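Local coordinates for protein alpha-1,6-mannanase (Bacteroides thetaiotaomicron, PDB 4V1S) that probably hydrolyses alpha-1,6-mannosidic linkages within mannan chains, as a family GH76 glycoside hydrolase of a gut symbiont, at residues A[60-63]-A[68-71]; A[79-84]-A[114-119]; A[108-113]-A[161-166]; A[122-127]-A[138-143]. All blocks are in the same frame, centred on the assembly; numbering follows the deposited sequence.

Contact 1: residues A[60-63]-A[68-71]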
loop_
_atom_site.group_PDB
_atom_site.type_symbol
_atom_site.label_atom_id
_atom_site.label_comp_id
_atom_site.label_asym_id
_atom_site.label_seq_id
_atom_site.Cartn_x
_atom_site.Cartn_y
_atom_site.Cartn_z
ATOM N N ASP A 60 12.376 16.309 -9.483
ATOM C CA ASP A 60 12.873 15.271 -10.398
ATOM C C ASP A 60 11.800 14.745 -11.338
ATOM O O ASP A 60 12.096 14.476 -12.504
ATOM C CB ASP A 60 13.418 14.057 -9.623
ATOM C CG ASP A 60 14.740 14.326 -8.934
ATOM O OD1 ASP A 60 15.476 15.271 -9.324
ATOM O OD2 ASP A 60 15.049 13.540 -7.997
ATOM N N LEU A 61 10.578 14.583 -10.818
ATOM C CA LEU A 61 9.571 13.806 -11.507
ATOM C C LEU A 61 8.231 14.457 -11.784
ATOM O O LEU A 61 7.482 13.926 -12.612
ATOM C CB LEU A 61 9.356 12.470 -10.787
ATOM C CG LEU A 61 10.549 11.511 -10.761
ATOM C CD1 LEU A 61 10.283 10.333 -9.850
ATOM C CD2 LEU A 61 10.914 11.034 -12.157
ATOM N N LYS A 62 7.908 15.596 -11.177
ATOM C CA LYS A 62 6.639 16.239 -11.522
ATOM C C LYS A 62 6.760 16.775 -12.965
ATOM O O LYS A 62 7.788 17.312 -13.345
ATOM C CB LYS A 62 6.281 17.371 -10.555
ATOM C CG LYS A 62 4.861 17.879 -10.725
ATOM C CD LYS A 62 4.534 19.002 -9.742
ATOM C CE LYS A 62 3.048 18.991 -9.315
ATOM N NZ LYS A 62 2.730 19.525 -7.940
ATOM N N ILE A 63 5.730 16.547 -13.763
ATOM C CA ILE A 63 5.720 16.981 -15.135
ATOM C C ILE A 63 5.329 18.448 -15.103
ATOM O O ILE A 63 4.251 18.817 -14.603
ATOM C CB ILE A 63 4.751 16.147 -15.982
ATOM C CG1 ILE A 63 5.153 14.665 -15.937
ATOM C CG2 ILE A 63 4.709 16.672 -17.417
ATOM C CD1 ILE A 63 4.203 13.742 -16.670
ATOM N N SER A 68 0.842 15.772 -12.477
ATOM C CA SER A 68 1.170 14.399 -12.874
ATOM C C SER A 68 2.684 14.230 -12.768
ATOM O O SER A 68 3.435 15.214 -12.624
ATOM C CB SER A 68 0.729 14.130 -14.327
ATOM O OG SER A 68 -0.669 14.317 -14.481
ATOM N N TYR A 69 3.107 12.963 -12.784
ATOM C CA TYR A 69 4.502 12.581 -12.564
ATOM C C TYR A 69 4.982 11.665 -13.650
ATOM O O TYR A 69 4.229 10.799 -14.126
ATOM C CB TYR A 69 4.638 11.890 -11.191
ATOM C CG TYR A 69 4.417 12.890 -10.080
ATOM C CD1 TYR A 69 3.130 13.223 -9.671
ATOM C CD2 TYR A 69 5.497 13.555 -9.469
ATOM C CE1 TYR A 69 2.904 14.207 -8.725
ATOM C CE2 TYR A 69 5.284 14.538 -8.505
ATOM C CZ TYR A 69 3.978 14.852 -8.135
ATOM O OH TYR A 69 3.728 15.820 -7.199
ATOM N N TYR A 70 6.254 11.841 -13.998
ATOM C CA TYR A 70 6.970 10.901 -14.845
ATOM C C TYR A 70 7.278 9.620 -14.086
ATOM O O TYR A 70 7.387 9.630 -12.876
ATOM C CB TYR A 70 8.302 11.482 -15.302
ATOM C CG TYR A 70 8.254 12.676 -16.225
ATOM C CD1 TYR A 70 7.735 12.575 -17.497
ATOM C CD2 TYR A 70 8.783 13.892 -15.833
ATOM C CE1 TYR A 70 7.746 13.655 -18.360
ATOM C CE2 TYR A 70 8.796 14.974 -16.685
ATOM C CZ TYR A 70 8.257 14.856 -17.947
ATOM O OH TYR A 70 8.283 15.936 -18.817
ATOM N N GLU A 71 7.441 8.516 -14.824
ATOM C CA GLU A 71 7.788 7.240 -14.197
ATOM C C GLU A 71 9.187 7.209 -13.612
ATOM O O GLU A 71 9.404 6.626 -12.556
ATOM C CB GLU A 71 7.646 6.080 -15.185
ATOM C CG GLU A 71 7.931 4.691 -14.604
ATOM C CD GLU A 71 7.073 4.306 -13.391
ATOM O OE1 GLU A 71 6.023 4.923 -13.172
ATOM O OE2 GLU A 71 7.467 3.395 -12.617
#
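Ile-63 and Ser-68 are joined through their backbones: Ile-63 N donates to Ser-68 O at 2.9 Å. On the other side of the bridge, Tyr-70 N donates to Leu-61 O at 2.8 Å. The two bonds flank Lys-62 and Tyr-69, a non-hydrogen-bonded pair whose CA atoms are 4.4 Å apart. A CA-H...O contact, Tyr-69 CA to Leu-61 O, accompanies them.

The side chains add a CH-pi contact. Ile-63 CG1, anti to the carbonyl carbon (chi1 -59°), is carried over the middle of the Tyr-70 ring, 3.4 Å from its centroid and practically on the ring normal, while Ile-63 CG2 lies near the phenol end. Leu-61 CD2 meets Tyr-70 CB at 4.1 Å. Lys-62 CG lies over one face of the Tyr-69 ring, and Lys-62 CB comes to 3.6 Å from Tyr-69 CE2; the hydroxyl of that ring bonds to Asp-58. A serine in place of Tyr-70 would probably leave Ile-63 CG1 without the ring face it stands on and open a gap there.

The arrangement is a single antiparallel beta bridge that folds the chain back just after helix 46-61, in an interhelical connection of the (alpha/alpha)6 barrel expected of GH76 enzymes.

Contact 2: residues A[79-84]-A[114-119]; sequences SFIWGN and DNYWHP
Tyr-116 reaches the start of helix 81-97 with its hydroxyl, where the polar contacts gather. Its CG lies anti to the carbonyl carbon (chi1 -63°), which points the ring at that helix. Tyr-116 OH donates to Ser-79 O at 2.7 Å; the acceptor lies at the ring edge, near its plane, although the hydroxyl is tilted 34° from the carbonyl plane. Water 1, also in the plane of the ring, donates to Tyr-116 OH at 2.9 Å and to Asn-84 OD1 at 2.8 Å. The buried phenol oxygen is therefore held both as donor and as acceptor, which should limit rotation of its O-H.

Within segment 79-84 the amide of Asn-84 is fixed in turn: ND2 donates almost straight to Ser-79 OG at 2.9 Å, in the amide plane. Ser-79 OG also bonds to Tyr-69 O.

Apolar packing comes from Ile-81, whose CG1 lies over one face of the Tyr-116 ring and whose CB is 3.9 Å from Tyr-116 CD2.

Tyr-116 sits in the type I turn between helix 99-114 and strand 117-121. Phe-113 of that helix packs on Ile-81, Tyr-127 of strand 124-127 touches both Ile-81 and Tyr-116, and Leu-374 of helix 374-394 borders Ser-79 and Asn-84.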
loop_
_atom_site.group_PDB
_atom_site.type_symbol
_atom_site.label_atom_id
_atom_site.label_comp_id
_atom_site.label_asym_id
_atom_site.label_seq_id
_atom_site.Cartn_x
_atom_site.Cartn_y
_atom_site.Cartn_z
ATOM N N SER A 79 4.005 8.384 -15.362
ATOM C CA SER A 79 4.111 7.317 -14.369
ATOM C C SER A 79 2.955 6.330 -14.399
ATOM O O SER A 79 1.792 6.674 -14.667
ATOM C CB SER A 79 4.188 7.920 -12.977
ATOM O OG SER A 79 3.062 8.748 -12.685
ATOM N N PHE A 80 3.287 5.074 -14.121
ATOM C CA PHE A 80 2.290 4.095 -13.772
ATOM C C PHE A 80 1.592 4.538 -12.497
ATOM O O PHE A 80 2.101 5.350 -11.737
ATOM C CB PHE A 80 2.922 2.731 -13.568
ATOM C CG PHE A 80 3.541 2.152 -14.816
ATOM C CD1 PHE A 80 2.751 1.701 -15.851
ATOM C CD2 PHE A 80 4.919 2.041 -14.943
ATOM C CE1 PHE A 80 3.298 1.184 -17.002
ATOM C CE2 PHE A 80 5.477 1.498 -16.086
ATOM C CZ PHE A 80 4.658 1.067 -17.115
ATOM N N ILE A 81 0.399 4.008 -12.277
ATOM C CA ILE A 81 -0.419 4.478 -11.173
ATOM C C ILE A 81 0.266 4.271 -9.803
ATOM O O ILE A 81 0.111 5.103 -8.872
ATOM C CB ILE A 81 -1.836 3.856 -11.240
ATOM C CG1 ILE A 81 -2.805 4.629 -10.368
ATOM C CG2 ILE A 81 -1.825 2.377 -10.862
ATOM C CD1 ILE A 81 -4.243 4.180 -10.537
ATOM N N TRP A 82 1.033 3.183 -9.676
ATOM C CA TRP A 82 1.514 2.749 -8.336
ATOM C C TRP A 82 2.220 3.869 -7.544
ATOM O O TRP A 82 1.908 4.107 -6.398
ATOM C CB TRP A 82 2.459 1.555 -8.523
ATOM C CG TRP A 82 2.776 0.788 -7.304
ATOM C CD1 TRP A 82 2.471 1.083 -6.017
ATOM C CD2 TRP A 82 3.540 -0.406 -7.278
ATOM N NE1 TRP A 82 2.967 0.105 -5.173
ATOM C CE2 TRP A 82 3.638 -0.818 -5.928
ATOM C CE3 TRP A 82 4.166 -1.170 -8.266
ATOM C CZ2 TRP A 82 4.331 -1.949 -5.550
ATOM C CZ3 TRP A 82 4.819 -2.328 -7.886
ATOM C CH2 TRP A 82 4.918 -2.690 -6.543
ATOM N N GLY A 83 3.199 4.550 -8.155
ATOM C CA GLY A 83 3.945 5.574 -7.418
ATOM C C GLY A 83 3.071 6.708 -6.945
ATOM O O GLY A 83 3.330 7.300 -5.917
ATOM N N ASN A 84 2.014 7.001 -7.716
ATOM C CA ASN A 84 1.054 8.002 -7.332
ATOM C C ASN A 84 0.206 7.597 -6.152
ATOM O O ASN A 84 -0.295 8.456 -5.419
ATOM C CB ASN A 84 0.102 8.317 -8.508
ATOM C CG ASN A 84 0.844 8.879 -9.699
ATOM O OD1 ASN A 84 1.141 10.068 -9.761
ATOM N ND2 ASN A 84 1.223 8.012 -10.598
ATOM N N ASP A 114 -8.022 10.939 -11.469
ATOM C CA ASP A 114 -9.095 10.915 -12.483
ATOM C C ASP A 114 -8.521 10.660 -13.928
ATOM O O ASP A 114 -9.206 10.103 -14.786
ATOM C CB ASP A 114 -9.909 12.215 -12.443
ATOM C CG ASP A 114 -11.017 12.246 -11.342
ATOM O OD1 ASP A 114 -11.433 11.188 -10.743
ATOM O OD2 ASP A 114 -11.500 13.399 -11.116
ATOM N N ASN A 115 -7.268 11.065 -14.165
ATOM C CA ASN A 115 -6.616 10.801 -15.456
ATOM C C ASN A 115 -6.457 9.330 -15.707
ATOM O O ASN A 115 -6.345 8.926 -16.856
ATOM C CB ASN A 115 -5.279 11.469 -15.571
ATOM C CG ASN A 115 -5.392 12.977 -15.591
ATOM O OD1 ASN A 115 -6.236 13.544 -16.280
ATOM N ND2 ASN A 115 -4.523 13.637 -14.845
ATOM N N TYR A 116 -6.373 8.539 -14.640
ATOM C CA TYR A 116 -6.236 7.083 -14.735
ATOM C C TYR A 116 -7.565 6.321 -14.669
ATOM O O TYR A 116 -7.583 5.088 -14.777
ATOM C CB TYR A 116 -5.322 6.581 -13.617
ATOM C CG TYR A 116 -3.887 7.098 -13.654
ATOM C CD1 TYR A 116 -3.571 8.387 -13.268
ATOM C CD2 TYR A 116 -2.851 6.300 -14.089
ATOM C CE1 TYR A 116 -2.281 8.846 -13.264
ATOM C CE2 TYR A 116 -1.543 6.755 -14.065
ATOM C CZ TYR A 116 -1.266 8.037 -13.719
ATOM O OH TYR A 116 0.035 8.479 -13.753
ATOM N N TRP A 117 -8.670 7.034 -14.411
ATOM C CA TRP A 117 -9.970 6.370 -14.256
ATOM C C TRP A 117 -10.605 6.109 -15.598
ATOM O O TRP A 117 -10.749 7.025 -16.418
ATOM C CB TRP A 117 -10.885 7.256 -13.443
ATOM C CG TRP A 117 -12.270 6.727 -13.218
ATOM C CD1 TRP A 117 -13.403 7.138 -13.824
ATOM C CD2 TRP A 117 -12.644 5.681 -12.316
ATOM N NE1 TRP A 117 -14.479 6.466 -13.327
ATOM C CE2 TRP A 117 -14.045 5.540 -12.419
ATOM C CE3 TRP A 117 -11.930 4.831 -11.436
ATOM C CZ2 TRP A 117 -14.768 4.656 -11.635
ATOM C CZ3 TRP A 117 -12.653 3.942 -10.690
ATOM C CH2 TRP A 117 -14.071 3.846 -10.812
ATOM N N HIS A 118 -11.051 4.869 -15.781
ATOM C CA HIS A 118 -11.844 4.514 -16.937
ATOM C C HIS A 118 -13.289 4.302 -16.525
ATOM O O HIS A 118 -13.558 3.437 -15.735
ATOM C CB HIS A 118 -11.302 3.269 -17.642
ATOM C CG HIS A 118 -11.691 3.184 -19.080
ATOM N ND1 HIS A 118 -13.003 3.071 -19.497
ATOM C CD2 HIS A 118 -10.945 3.213 -20.209
ATOM C CE1 HIS A 118 -13.047 3.044 -20.812
ATOM N NE2 HIS A 118 -11.810 3.105 -21.269
ATOM N N PRO A 119 -14.226 5.083 -17.101
ATOM C CA PRO A 119 -15.630 5.017 -16.624
ATOM C C PRO A 119 -16.397 3.803 -17.126
ATOM O O PRO A 119 -17.439 3.497 -16.600
ATOM C CB PRO A 119 -16.259 6.270 -17.202
ATOM C CG PRO A 119 -15.452 6.566 -18.416
ATOM C CD PRO A 119 -14.043 6.147 -18.094
HETATM O O HOH W 1 0.982 10.883 -12.439
#

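Contact 3: residues A[108-113]-A[161-166]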
loop_
_atom_site.group_PDB
_atom_site.type_symbol
_atom_site.label_atom_id
_atom_site.label_comp_id
_atom_site.label_asym_id
_atom_site.label_seq_id
_atom_site.Cartn_x
_atom_site.Cartn_y
_atom_site.Cartn_z
ATOM N N ASN A 108 -5.714 17.831 -5.476
ATOM C CA ASN A 108 -4.984 17.822 -6.742
ATOM C C ASN A 108 -4.507 16.410 -7.158
ATOM O O ASN A 108 -4.522 16.023 -8.329
ATOM C CB ASN A 108 -3.819 18.803 -6.693
ATOM C CG ASN A 108 -4.281 20.237 -6.745
ATOM O OD1 ASN A 108 -5.365 20.529 -7.265
ATOM N ND2 ASN A 108 -3.479 21.145 -6.204
ATOM N N CYS A 109 -4.120 15.617 -6.165
ATOM C CA CYS A 109 -3.753 14.217 -6.429
ATOM C C CYS A 109 -4.967 13.418 -6.864
ATOM O O CYS A 109 -4.915 12.688 -7.851
ATOM C CB CYS A 109 -3.123 13.680 -5.153
ATOM S SG CYS A 109 -2.690 11.970 -5.193
ATOM N N PHE A 110 -6.093 13.614 -6.184
ATOM C CA PHE A 110 -7.348 12.935 -6.575
ATOM C C PHE A 110 -7.757 13.243 -8.001
ATOM O O PHE A 110 -8.097 12.342 -8.800
ATOM C CB PHE A 110 -8.473 13.287 -5.608
ATOM C CG PHE A 110 -9.785 12.655 -5.967
ATOM C CD1 PHE A 110 -9.997 11.303 -5.759
ATOM C CD2 PHE A 110 -10.784 13.398 -6.572
ATOM C CE1 PHE A 110 -11.211 10.709 -6.090
ATOM C CE2 PHE A 110 -11.992 12.815 -6.919
ATOM C CZ PHE A 110 -12.212 11.471 -6.662
ATOM N N LEU A 111 -7.605 14.503 -8.362
ATOM C CA LEU A 111 -7.901 14.941 -9.725
ATOM C C LEU A 111 -6.898 14.360 -10.718
ATOM O O LEU A 111 -7.256 14.071 -11.864
ATOM C CB LEU A 111 -7.967 16.471 -9.808
ATOM C CG LEU A 111 -9.147 17.086 -9.040
ATOM C CD1 LEU A 111 -8.996 18.602 -8.966
ATOM C CD2 LEU A 111 -10.494 16.719 -9.638
ATOM N N ASN A 112 -5.654 14.161 -10.293
ATOM C CA ASN A 112 -4.723 13.452 -11.153
ATOM C C ASN A 112 -5.126 11.973 -11.345
ATOM O O ASN A 112 -4.991 11.436 -12.444
ATOM C CB ASN A 112 -3.305 13.551 -10.616
ATOM C CG ASN A 112 -2.281 12.998 -11.593
ATOM O OD1 ASN A 112 -2.316 13.317 -12.778
ATOM N ND2 ASN A 112 -1.442 12.084 -11.120
ATOM N N PHE A 113 -5.566 11.337 -10.273
ATOM C CA PHE A 113 -6.062 9.985 -10.336
ATOM C C PHE A 113 -7.223 9.878 -11.329
ATOM O O PHE A 113 -7.353 8.860 -12.004
ATOM C CB PHE A 113 -6.492 9.432 -8.956
ATOM C CG PHE A 113 -5.391 8.703 -8.254
ATOM C CD1 PHE A 113 -4.339 9.413 -7.641
ATOM C CD2 PHE A 113 -5.332 7.322 -8.263
ATOM C CE1 PHE A 113 -3.278 8.740 -7.061
ATOM C CE2 PHE A 113 -4.249 6.640 -7.684
ATOM C CZ PHE A 113 -3.231 7.337 -7.069
ATOM N N ASN A 161 -15.047 14.014 2.069
ATOM C CA ASN A 161 -15.378 14.376 0.701
ATOM C C ASN A 161 -16.032 13.199 0.001
ATOM O O ASN A 161 -15.423 12.124 -0.119
ATOM C CB ASN A 161 -14.119 14.798 -0.029
ATOM C CG ASN A 161 -14.387 15.194 -1.460
ATOM O OD1 ASN A 161 -14.765 14.360 -2.288
ATOM N ND2 ASN A 161 -14.166 16.450 -1.772
ATOM N N ASN A 162 -17.270 13.397 -0.442
ATOM C CA ASN A 162 -18.049 12.284 -1.004
ATOM C C ASN A 162 -17.491 11.747 -2.323
ATOM O O ASN A 162 -17.628 10.544 -2.601
ATOM C CB ASN A 162 -19.538 12.660 -1.126
ATOM C CG ASN A 162 -20.290 12.563 0.235
ATOM O OD1 ASN A 162 -19.772 12.006 1.213
ATOM N ND2 ASN A 162 -21.533 13.068 0.276
ATOM N N SER A 163 -16.838 12.604 -3.110
ATOM C CA SER A 163 -16.257 12.153 -4.378
ATOM C C SER A 163 -15.147 11.119 -4.134
ATOM O O SER A 163 -15.007 10.186 -4.910
ATOM C CB SER A 163 -15.776 13.329 -5.232
ATOM O OG SER A 163 -14.619 13.932 -4.698
ATOM N N TYR A 164 -14.386 11.276 -3.050
ATOM C CA TYR A 164 -13.345 10.297 -2.714
ATOM C C TYR A 164 -13.973 8.927 -2.398
ATOM O O TYR A 164 -13.495 7.891 -2.863
ATOM C CB TYR A 164 -12.495 10.756 -1.517
ATOM C CG TYR A 164 -11.749 12.076 -1.687
ATOM C CD1 TYR A 164 -11.598 12.708 -2.919
ATOM C CD2 TYR A 164 -11.205 12.695 -0.583
ATOM C CE1 TYR A 164 -10.892 13.922 -3.021
ATOM C CE2 TYR A 164 -10.510 13.875 -0.673
ATOM C CZ TYR A 164 -10.340 14.481 -1.894
ATOM O OH TYR A 164 -9.650 15.659 -1.962
ATOM N N LEU A 165 -15.078 8.945 -1.635
ATOM C CA LEU A 165 -15.766 7.702 -1.291
ATOM C C LEU A 165 -16.404 7.029 -2.524
ATOM O O LEU A 165 -16.383 5.815 -2.636
ATOM C CB LEU A 165 -16.825 7.982 -0.223
ATOM C CG LEU A 165 -17.521 6.730 0.300
ATOM C CD1 LEU A 165 -16.521 5.778 0.970
ATOM C CD2 LEU A 165 -18.642 7.102 1.240
ATOM N N GLU A 166 -16.951 7.823 -3.432
ATOM C CA GLU A 166 -17.538 7.295 -4.659
ATOM C C GLU A 166 -16.491 6.490 -5.439
ATOM O O GLU A 166 -16.746 5.378 -5.893
ATOM C CB GLU A 166 -18.087 8.438 -5.506
ATOM C CG GLU A 166 -18.631 8.077 -6.866
ATOM C CD GLU A 166 -19.317 9.267 -7.545
ATOM O OE1 GLU A 166 -19.263 10.407 -7.005
ATOM O OE2 GLU A 166 -19.917 9.058 -8.621
#
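Phe-110 and Tyr-164 form the tight part of this contact. Tyr-164 CD1 lies 3.4 Å above the plane of the Phe-110 ring, over its centre, and Tyr-164 CE1 comes to 3.4 Å from Phe-110 CG. The planes make an angle of 56° with centroids 4.7 Å apart, an oblique pair in which one side of the tyrosine ring rests on the phenylalanine face. With CG opposite the backbone N (chi1 179°), the Phe-110 ring projects from its helix onto the neighbouring one. Both rings are buried, and Leu-106 and Met-107 of helix 99-114 with Ala-155 and Thr-159 of helix 142-159 pack on Tyr-164. Were Phe-110 replaced by an alanine, Tyr-164 CD1 and CE1 would probably lose the face they lie on, leaving a gap between the helices.

The looser margin is at Ser-163, which is partly exposed. Phe-110 touches it only with the outer end of its ring, Phe-110 CE2 to Ser-163 OG at 3.6 Å and Phe-110 CZ to Ser-163 O at 3.5 Å.

The N-cap Asn-161 orders this helix start: Asn-161 OD1 accepts from Tyr-164 N at 3.2 Å and, weakly, from Ser-163 N, while its CB covers the rim of a Tyr-164 face. The contact joins the C-terminal part of helix 99-114 to the first turn of helix 162-177 through an aromatic pair, consistent with the (alpha/alpha)6 barrel of six-hairpin glycosidases.

Contact 4: residues A[122-127]-A[138-143]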
loop_
_atom_site.group_PDB
_atom_site.type_symbol
_atom_site.label_atom_id
_atom_site.label_comp_id
_atom_site.label_asym_id
_atom_site.label_seq_id
_atom_site.Cartn_x
_atom_site.Cartn_y
_atom_site.Cartn_z
ATOM N N LYS A 122 -15.533 -2.504 -21.327
ATOM C CA LYS A 122 -16.188 -3.806 -21.329
ATOM C C LYS A 122 -17.157 -3.998 -20.152
ATOM O O LYS A 122 -17.235 -5.076 -19.568
ATOM C CB LYS A 122 -15.141 -4.949 -21.440
ATOM C CG LYS A 122 -14.729 -5.260 -22.880
ATOM C CD LYS A 122 -13.752 -6.420 -23.051
ATOM C CE LYS A 122 -13.653 -6.746 -24.559
ATOM N NZ LYS A 122 -12.563 -7.645 -25.057
ATOM N N GLY A 123 -17.913 -2.940 -19.813
ATOM C CA GLY A 123 -19.008 -3.012 -18.871
ATOM C C GLY A 123 -18.772 -2.563 -17.444
ATOM O O GLY A 123 -19.710 -2.593 -16.610
ATOM N N ILE A 124 -17.532 -2.186 -17.127
ATOM C CA ILE A 124 -17.204 -1.860 -15.767
ATOM C C ILE A 124 -16.126 -0.764 -15.704
ATOM O O ILE A 124 -15.200 -0.701 -16.518
ATOM C CB ILE A 124 -16.792 -3.101 -14.921
ATOM C CG1 ILE A 124 -16.841 -2.729 -13.414
ATOM C CG2 ILE A 124 -15.464 -3.672 -15.419
ATOM C CD1 ILE A 124 -16.633 -3.911 -12.475
ATOM N N ALA A 125 -16.321 0.131 -14.755
ATOM C CA ALA A 125 -15.386 1.221 -14.464
ATOM C C ALA A 125 -14.261 0.752 -13.547
ATOM O O ALA A 125 -14.456 -0.144 -12.723
ATOM C CB ALA A 125 -16.147 2.352 -13.768
ATOM N N GLY A 126 -13.105 1.397 -13.659
ATOM C CA GLY A 126 -12.025 1.084 -12.786
ATOM C C GLY A 126 -10.785 1.847 -13.214
ATOM O O GLY A 126 -10.697 2.354 -14.341
ATOM N N TYR A 127 -9.822 1.953 -12.304
ATOM C CA TYR A 127 -8.565 2.615 -12.628
ATOM C C TYR A 127 -7.667 1.723 -13.521
ATOM O O TYR A 127 -7.646 0.524 -13.362
ATOM C CB TYR A 127 -7.780 2.955 -11.358
ATOM C CG TYR A 127 -8.360 4.097 -10.546
ATOM C CD1 TYR A 127 -8.179 5.428 -10.933
ATOM C CD2 TYR A 127 -9.124 3.852 -9.412
ATOM C CE1 TYR A 127 -8.779 6.479 -10.223
ATOM C CE2 TYR A 127 -9.681 4.898 -8.678
ATOM C CZ TYR A 127 -9.503 6.219 -9.088
ATOM O OH TYR A 127 -10.072 7.237 -8.349
ATOM N N PRO A 138 -8.018 0.338 -21.865
ATOM C CA PRO A 138 -7.119 0.441 -20.733
ATOM C C PRO A 138 -6.504 -0.900 -20.350
ATOM O O PRO A 138 -7.032 -1.951 -20.720
ATOM C CB PRO A 138 -8.051 0.913 -19.615
ATOM C CG PRO A 138 -9.316 0.118 -19.913
ATOM C CD PRO A 138 -9.402 0.088 -21.424
ATOM N N ASP A 139 -5.393 -0.839 -19.636
ATOM C CA ASP A 139 -4.708 -2.007 -19.083
ATOM C C ASP A 139 -4.960 -1.924 -17.592
ATOM O O ASP A 139 -4.392 -1.064 -16.908
ATOM C CB ASP A 139 -3.214 -1.948 -19.427
ATOM C CG ASP A 139 -2.488 -3.281 -19.274
ATOM O OD1 ASP A 139 -3.122 -4.362 -19.130
ATOM O OD2 ASP A 139 -1.226 -3.253 -19.326
ATOM N N ARG A 140 -5.851 -2.793 -17.096
ATOM C CA ARG A 140 -6.303 -2.673 -15.695
ATOM C C ARG A 140 -5.948 -3.880 -14.849
ATOM O O ARG A 140 -5.891 -5.010 -15.375
ATOM C CB ARG A 140 -7.792 -2.380 -15.620
ATOM C CG ARG A 140 -8.207 -1.157 -16.428
ATOM C CD ARG A 140 -9.605 -0.692 -16.124
ATOM N NE ARG A 140 -10.603 -1.657 -16.604
ATOM C CZ ARG A 140 -11.915 -1.417 -16.631
ATOM N NH1 ARG A 140 -12.390 -0.260 -16.224
ATOM N NH2 ARG A 140 -12.761 -2.323 -17.101
ATOM N N PHE A 141 -5.643 -3.592 -13.576
ATOM C CA PHE A 141 -5.128 -4.544 -12.593
ATOM C C PHE A 141 -5.979 -4.529 -11.356
ATOM O O PHE A 141 -6.296 -3.470 -10.829
ATOM C CB PHE A 141 -3.671 -4.186 -12.258
ATOM C CG PHE A 141 -2.757 -4.326 -13.451
ATOM C CD1 PHE A 141 -2.728 -3.326 -14.441
ATOM C CD2 PHE A 141 -1.999 -5.450 -13.626
ATOM C CE1 PHE A 141 -1.905 -3.439 -15.541
ATOM C CE2 PHE A 141 -1.193 -5.585 -14.756
ATOM C CZ PHE A 141 -1.172 -4.588 -15.713
ATOM N N TYR A 142 -6.345 -5.717 -10.892
ATOM C CA TYR A 142 -7.260 -5.796 -9.767
ATOM C C TYR A 142 -6.537 -5.348 -8.491
ATOM O O TYR A 142 -7.166 -4.747 -7.630
ATOM C CB TYR A 142 -7.885 -7.196 -9.646
ATOM C CG TYR A 142 -8.694 -7.572 -10.867
ATOM C CD1 TYR A 142 -9.927 -6.996 -11.102
ATOM C CD2 TYR A 142 -8.208 -8.464 -11.818
ATOM C CE1 TYR A 142 -10.678 -7.326 -12.239
ATOM C CE2 TYR A 142 -8.957 -8.783 -12.952
ATOM C CZ TYR A 142 -10.200 -8.211 -13.145
ATOM O OH TYR A 142 -10.972 -8.516 -14.254
ATOM N N ASP A 143 -5.231 -5.599 -8.395
ATOM C CA ASP A 143 -4.472 -5.136 -7.245
ATOM C C ASP A 143 -4.346 -3.609 -7.191
ATOM O O ASP A 143 -4.600 -3.014 -6.149
ATOM C CB ASP A 143 -3.113 -5.838 -7.084
ATOM C CG ASP A 143 -2.170 -5.607 -8.249
ATOM O OD1 ASP A 143 -2.636 -5.260 -9.354
ATOM O OD2 ASP A 143 -0.941 -5.801 -8.076
HETATM O O HOH W 2 -5.290 -0.938 -12.947
#
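Strand residues Ile-124 to Tyr-127 pass beside Arg-140 without beta pairing, the nearest CA atoms, those of Tyr-127 and Arg-140, being 6.5 Å apart. Arg-140 spans the distance with its side chain. Bent at chi3 (-69°), it presents the guanidinium end-on to a single acceptor, Ile-124 O, with NH1 at 2.9 Å and NH2 at 3.0 Å. The oxygen lies in the guanidinium plane, yet both nitrogens approach from the same face of the carbonyl plane, NH2 standing 41° out of it. Two bonds to one oxygen fix the turn of the guanidinium, and a salt bridge from Arg-140 NE to Glu-191 probably offsets the buried charge.

The aliphatic part of the side chain runs past the strand, Arg-140 CG 3.5 Å from Tyr-127 O, while Ile-124 CG2 lies 3.5 Å from Arg-140 NH2. Gly-126 has its backbone N only 3.1 Å from Arg-140 NH1, two donors that do not bond; a CB there would be directed at the guanidinium. Water 2 links the backbones, lying 2.8 Å from Tyr-127 O and accepting from Phe-141 N.

Arg-140 and Phe-141, the N-cap residue, lie just before helix 142-159, and these bonds join the strand to the approach to it. Across the two-stranded sheet Gly-126 pairs with His-118 of strand 117-121, while Phe-174 and Ser-177 of helix 162-177 touch Arg-140 and Ile-124.

Contacts 1 and 2 meet through the probable hydrogen bond of Tyr-69 O with Ser-79 N (2.7 Å) and through Glu-71 OE1, which lies 2.9 Å from Phe-80 N. Contact 3 joins contact 1 where Ser-68 OG meets Asn-112 OD1 at 2.6 Å, and contact 2 where Asn-84 O lies 3.4 Å from Phe-113 CE1. It touches contact 4 through Phe-113 O, 3.3 Å from Tyr-127 CE1. The pairing of His-118 N with Gly-126 O (2.9 Å) links contact 2 to contact 4. Contacts 1 and 4 stay about 12 Å apart at their nearest atoms. Asp-143, in segment 138-143 though not part of the contact, hydrogen-bonds a glycerol through OD2, probably from the crystallisation liquor; whether this marks the substrate site remains open.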